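Local coordinates for FOKI restriction endonuclease (Planomicrobium okeanokoites, PDB 2FOK), which recognises a specific DNA sequence and, as a metal-dependent type IIS restriction endonuclease, cuts both strands at a distance from it, at residues Ala82-Asp94 and Lys99-Leu111. Residues are numbered along the deposited sequence; the frame is centred on the assembly and turned at random.
Sequences APCDAIIQATIAD and KGYIDNWSSDGFL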
loop_
_atom_site.group_PDB
_atom_site.type_symbol
_atom_site.label_atom_id
_atom_site.label_comp_id
_atom_site.label_asym_id
_atom_site.label_seq_id
_atom_site.Cartn_x
_atom_site.Cartn_y
_atom_site.Cartn_z
ATOM N N ALA A 82 3.861 -11.613 26.600
ATOM C CA ALA A 82 5.230 -12.067 26.211
ATOM C C ALA A 82 6.271 -11.330 27.038
ATOM O O ALA A 82 6.031 -10.222 27.509
ATOM C CB ALA A 82 5.471 -11.818 24.723
ATOM N N PRO A 83 7.440 -11.949 27.243
ATOM C CA PRO A 83 8.513 -11.332 28.024
ATOM C C PRO A 83 9.407 -10.435 27.167
ATOM O O PRO A 83 9.124 -10.217 25.986
ATOM C CB PRO A 83 9.275 -12.528 28.594
ATOM C CG PRO A 83 8.795 -13.740 27.802
ATOM C CD PRO A 83 7.814 -13.287 26.768
ATOM N N CYS A 84 10.467 -9.900 27.768
ATOM C CA CYS A 84 11.408 -9.055 27.042
ATOM C C CYS A 84 12.344 -10.021 26.323
ATOM O O CYS A 84 12.970 -10.869 26.950
ATOM C CB CYS A 84 12.199 -8.166 28.007
ATOM S SG CYS A 84 12.683 -6.537 27.361
ATOM N N ASP A 85 12.433 -9.891 25.004
ATOM C CA ASP A 85 13.266 -10.776 24.202
ATOM C C ASP A 85 14.481 -10.104 23.547
ATOM O O ASP A 85 15.295 -10.785 22.912
ATOM C CB ASP A 85 12.399 -11.424 23.111
ATOM C CG ASP A 85 12.912 -12.789 22.688
ATOM O OD1 ASP A 85 12.693 -13.763 23.437
ATOM O OD2 ASP A 85 13.538 -12.889 21.607
ATOM N N ALA A 86 14.632 -8.790 23.701
ATOM C CA ALA A 86 15.753 -8.138 23.038
ATOM C C ALA A 86 16.097 -6.710 23.443
ATOM O O ALA A 86 15.452 -6.110 24.304
ATOM C CB ALA A 86 15.525 -8.195 21.546
ATOM N N ILE A 87 17.126 -6.177 22.781
ATOM C CA ILE A 87 17.622 -4.822 23.014
ATOM C C ILE A 87 16.595 -3.724 22.748
ATOM O O ILE A 87 16.250 -2.961 23.650
ATOM C CB ILE A 87 18.866 -4.523 22.147
ATOM C CG1 ILE A 87 19.956 -5.562 22.419
ATOM C CG2 ILE A 87 19.373 -3.118 22.434
ATOM C CD1 ILE A 87 21.131 -5.469 21.473
ATOM N N ILE A 88 16.103 -3.628 21.518
ATOM C CA ILE A 88 15.131 -2.582 21.222
ATOM C C ILE A 88 13.956 -2.681 22.188
ATOM O O ILE A 88 13.513 -1.679 22.746
ATOM C CB ILE A 88 14.631 -2.680 19.762
ATOM C CG1 ILE A 88 15.799 -2.366 18.808
ATOM C CG2 ILE A 88 13.465 -1.705 19.540
ATOM C CD1 ILE A 88 15.407 -2.002 17.394
ATOM N N GLN A 89 13.465 -3.898 22.388
ATOM C CA GLN A 89 12.349 -4.137 23.286
ATOM C C GLN A 89 12.600 -3.472 24.637
ATOM O O GLN A 89 11.746 -2.747 25.139
ATOM C CB GLN A 89 12.141 -5.643 23.482
ATOM C CG GLN A 89 11.236 -6.306 22.449
ATOM C CD GLN A 89 11.014 -7.787 22.729
ATOM O OE1 GLN A 89 10.833 -8.199 23.878
ATOM N NE2 GLN A 89 11.024 -8.592 21.675
ATOM N N ALA A 90 13.786 -3.699 25.200
ATOM C CA ALA A 90 14.152 -3.161 26.508
ATOM C C ALA A 90 14.554 -1.687 26.592
ATOM O O ALA A 90 14.520 -1.105 27.678
ATOM C CB ALA A 90 15.255 -4.020 27.128
ATOM N N THR A 91 14.952 -1.073 25.481
ATOM C CA THR A 91 15.351 0.333 25.553
ATOM C C THR A 91 14.166 1.268 25.391
ATOM O O THR A 91 14.273 2.476 25.631
ATOM C CB THR A 91 16.449 0.697 24.506
ATOM O OG1 THR A 91 15.869 1.412 23.415
ATOM C CG2 THR A 91 17.137 -0.540 23.988
ATOM N N ILE A 92 13.027 0.706 25.011
ATOM C CA ILE A 92 11.823 1.503 24.828
ATOM C C ILE A 92 10.672 0.971 25.681
ATOM O O ILE A 92 10.274 -0.186 25.542
ATOM C CB ILE A 92 11.371 1.507 23.350
ATOM C CG1 ILE A 92 12.399 2.240 22.473
ATOM C CG2 ILE A 92 9.978 2.127 23.240
ATOM C CD1 ILE A 92 12.893 3.565 23.035
ATOM N N ALA A 93 10.139 1.826 26.555
ATOM C CA ALA A 93 9.025 1.460 27.429
ATOM C C ALA A 93 7.705 1.608 26.689
ATOM O O ALA A 93 7.631 2.299 25.673
ATOM C CB ALA A 93 9.023 2.340 28.668
ATOM N N ASP A 94 6.663 0.965 27.210
ATOM C CA ASP A 94 5.338 1.005 26.599
ATOM C C ASP A 94 4.554 2.293 26.866
ATOM O O ASP A 94 4.995 3.162 27.622
ATOM C CB ASP A 94 4.520 -0.202 27.057
ATOM C CG ASP A 94 4.645 -0.465 28.544
ATOM O OD1 ASP A 94 5.105 0.441 29.274
ATOM O OD2 ASP A 94 4.279 -1.579 28.981
ATOM N N LYS A 99 4.351 -3.030 31.453
ATOM C CA LYS A 99 5.452 -3.979 31.102
ATOM C C LYS A 99 6.841 -3.367 31.309
ATOM O O LYS A 99 7.688 -3.939 31.999
ATOM C CB LYS A 99 5.311 -4.435 29.647
ATOM C CG LYS A 99 4.097 -5.309 29.385
ATOM C CD LYS A 99 4.205 -6.638 30.117
ATOM C CE LYS A 99 3.539 -7.765 29.336
ATOM N NZ LYS A 99 3.850 -7.695 27.881
ATOM N N GLY A 100 7.062 -2.202 30.709
ATOM C CA GLY A 100 8.351 -1.545 30.827
ATOM C C GLY A 100 9.173 -1.766 29.568
ATOM O O GLY A 100 10.336 -1.370 29.482
ATOM N N TYR A 101 8.557 -2.412 28.584
ATOM C CA TYR A 101 9.217 -2.685 27.322
ATOM C C TYR A 101 8.159 -2.838 26.233
ATOM O O TYR A 101 6.967 -2.972 26.534
ATOM C CB TYR A 101 10.068 -3.953 27.440
ATOM C CG TYR A 101 9.309 -5.194 27.843
ATOM C CD1 TYR A 101 8.609 -5.946 26.900
ATOM C CD2 TYR A 101 9.298 -5.628 29.170
ATOM C CE1 TYR A 101 7.917 -7.098 27.265
ATOM C CE2 TYR A 101 8.610 -6.780 29.551
ATOM C CZ TYR A 101 7.921 -7.509 28.594
ATOM O OH TYR A 101 7.229 -8.643 28.966
ATOM N N ILE A 102 8.596 -2.804 24.972
ATOM C CA ILE A 102 7.685 -2.929 23.831
ATOM C C ILE A 102 7.790 -4.300 23.171
ATOM O O ILE A 102 8.757 -5.022 23.385
ATOM C CB ILE A 102 7.963 -1.852 22.763
ATOM C CG1 ILE A 102 9.471 -1.698 22.554
ATOM C CG2 ILE A 102 7.352 -0.532 23.193
ATOM C CD1 ILE A 102 9.866 -1.443 21.125
ATOM N N ASP A 103 6.789 -4.643 22.370
ATOM C CA ASP A 103 6.733 -5.926 21.684
ATOM C C ASP A 103 7.646 -6.002 20.460
ATOM O O ASP A 103 8.298 -5.024 20.095
ATOM C CB ASP A 103 5.289 -6.222 21.274
ATOM C CG ASP A 103 4.698 -5.137 20.396
ATOM O OD1 ASP A 103 4.259 -4.097 20.936
ATOM O OD2 ASP A 103 4.676 -5.325 19.160
ATOM N N ASN A 104 7.678 -7.173 19.830
ATOM C CA ASN A 104 8.509 -7.414 18.654
ATOM C C ASN A 104 7.971 -6.787 17.371
ATOM O O ASN A 104 8.618 -6.848 16.329
ATOM C CB ASN A 104 8.693 -8.923 18.442
ATOM C CG ASN A 104 7.391 -9.637 18.099
ATOM O OD1 ASN A 104 6.410 -9.580 18.854
ATOM N ND2 ASN A 104 7.375 -10.315 16.955
ATOM N N TRP A 105 6.791 -6.185 17.437
ATOM C CA TRP A 105 6.216 -5.558 16.255
ATOM C C TRP A 105 6.614 -4.089 16.215
ATOM O O TRP A 105 7.041 -3.581 15.176
ATOM C CB TRP A 105 4.692 -5.701 16.262
ATOM C CG TRP A 105 4.225 -7.076 15.888
ATOM C CD1 TRP A 105 3.307 -7.838 16.552
ATOM C CD2 TRP A 105 4.677 -7.867 14.782
ATOM N NE1 TRP A 105 3.159 -9.057 15.931
ATOM C CE2 TRP A 105 3.988 -9.102 14.842
ATOM C CE3 TRP A 105 5.598 -7.656 13.745
ATOM C CZ2 TRP A 105 4.192 -10.121 13.905
ATOM C CZ3 TRP A 105 5.802 -8.669 12.814
ATOM C CH2 TRP A 105 5.099 -9.889 12.902
ATOM N N SER A 106 6.472 -3.409 17.345
ATOM C CA SER A 106 6.841 -1.998 17.431
ATOM C C SER A 106 8.367 -1.851 17.389
ATOM O O SER A 106 8.896 -0.837 16.933
ATOM C CB SER A 106 6.295 -1.389 18.723
ATOM O OG SER A 106 5.168 -2.114 19.184
ATOM N N SER A 107 9.074 -2.869 17.866
ATOM C CA SER A 107 10.529 -2.843 17.867
ATOM C C SER A 107 10.982 -2.798 16.409
ATOM O O SER A 107 11.890 -2.057 16.042
ATOM C CB SER A 107 11.086 -4.106 18.542
ATOM O OG SER A 107 10.877 -4.093 19.946
ATOM N N ASP A 108 10.314 -3.593 15.581
ATOM C CA ASP A 108 10.620 -3.675 14.164
ATOM C C ASP A 108 10.356 -2.366 13.423
ATOM O O ASP A 108 11.098 -2.010 12.518
ATOM C CB ASP A 108 9.804 -4.796 13.529
ATOM C CG ASP A 108 10.423 -5.306 12.259
ATOM O OD1 ASP A 108 11.535 -5.874 12.327
ATOM O OD2 ASP A 108 9.800 -5.138 11.190
ATOM N N GLY A 109 9.299 -1.647 13.792
ATOM C CA GLY A 109 9.025 -0.394 13.117
ATOM C C GLY A 109 10.185 0.559 13.357
ATOM O O GLY A 109 10.670 1.213 12.436
ATOM N N PHE A 110 10.627 0.621 14.611
ATOM C CA PHE A 110 11.733 1.471 15.031
ATOM C C PHE A 110 13.030 1.074 14.325
ATOM O O PHE A 110 13.846 1.926 13.995
ATOM C CB PHE A 110 11.923 1.363 16.550
ATOM C CG PHE A 110 11.095 2.341 17.340
ATOM C CD1 PHE A 110 11.287 3.712 17.198
ATOM C CD2 PHE A 110 10.118 1.890 18.220
ATOM C CE1 PHE A 110 10.517 4.621 17.923
ATOM C CE2 PHE A 110 9.349 2.786 18.943
ATOM C CZ PHE A 110 9.549 4.159 18.795
ATOM N N LEU A 111 13.230 -0.221 14.116
ATOM C CA LEU A 111 14.430 -0.688 13.422
ATOM C C LEU A 111 14.341 -0.223 11.963
ATOM O O LEU A 111 15.299 0.316 11.398
ATOM C CB LEU A 111 14.514 -2.223 13.488
ATOM C CG LEU A 111 15.694 -2.923 12.801
ATOM C CD1 LEU A 111 16.407 -3.814 13.787
ATOM C CD2 LEU A 111 15.205 -3.741 11.626
#
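I88 packs its CG2 against S107 CB at 3.5 Å and its CD1 against L111 CB, where the two side chains meet at about a right angle. The contact lies in the first subdomain of the recognition domain, a family of the helix-turn-helix clan, and here helix 87-91 crosses the 104-111 part of the next helix at 98°, the axes of these short segments 9.0 Å apart at closest approach. With chi1 at -66°, I88 holds CG1 anti to its carbonyl carbon and CG2 anti to the backbone N, which turns CG2 onto S107 and CD1 of I102. I102 also lays its CG2 on CG2 of I92, and I102 N bonds to Q89 O (3.2 Å), tying the incoming chain to the helix. Further out, the Y101 ring is sandwiched: C84 CB sits over the centre of one face, 4.0 Å from the centroid, and K99 CB covers the other, while the C84 sulfur leans in obliquely. Y101 OH donates to A82 O at the ring edge; the modelled 2.5 Å is doubtfully short. A leucine replacing Y101 would probably leave A82 O without that donor and C84 CB without its aromatic face. At the polar edge, D94 OD2 takes K99 N on its syn lone pair at 2.9 Å and, more weakly, G100 N at 3.3 Å.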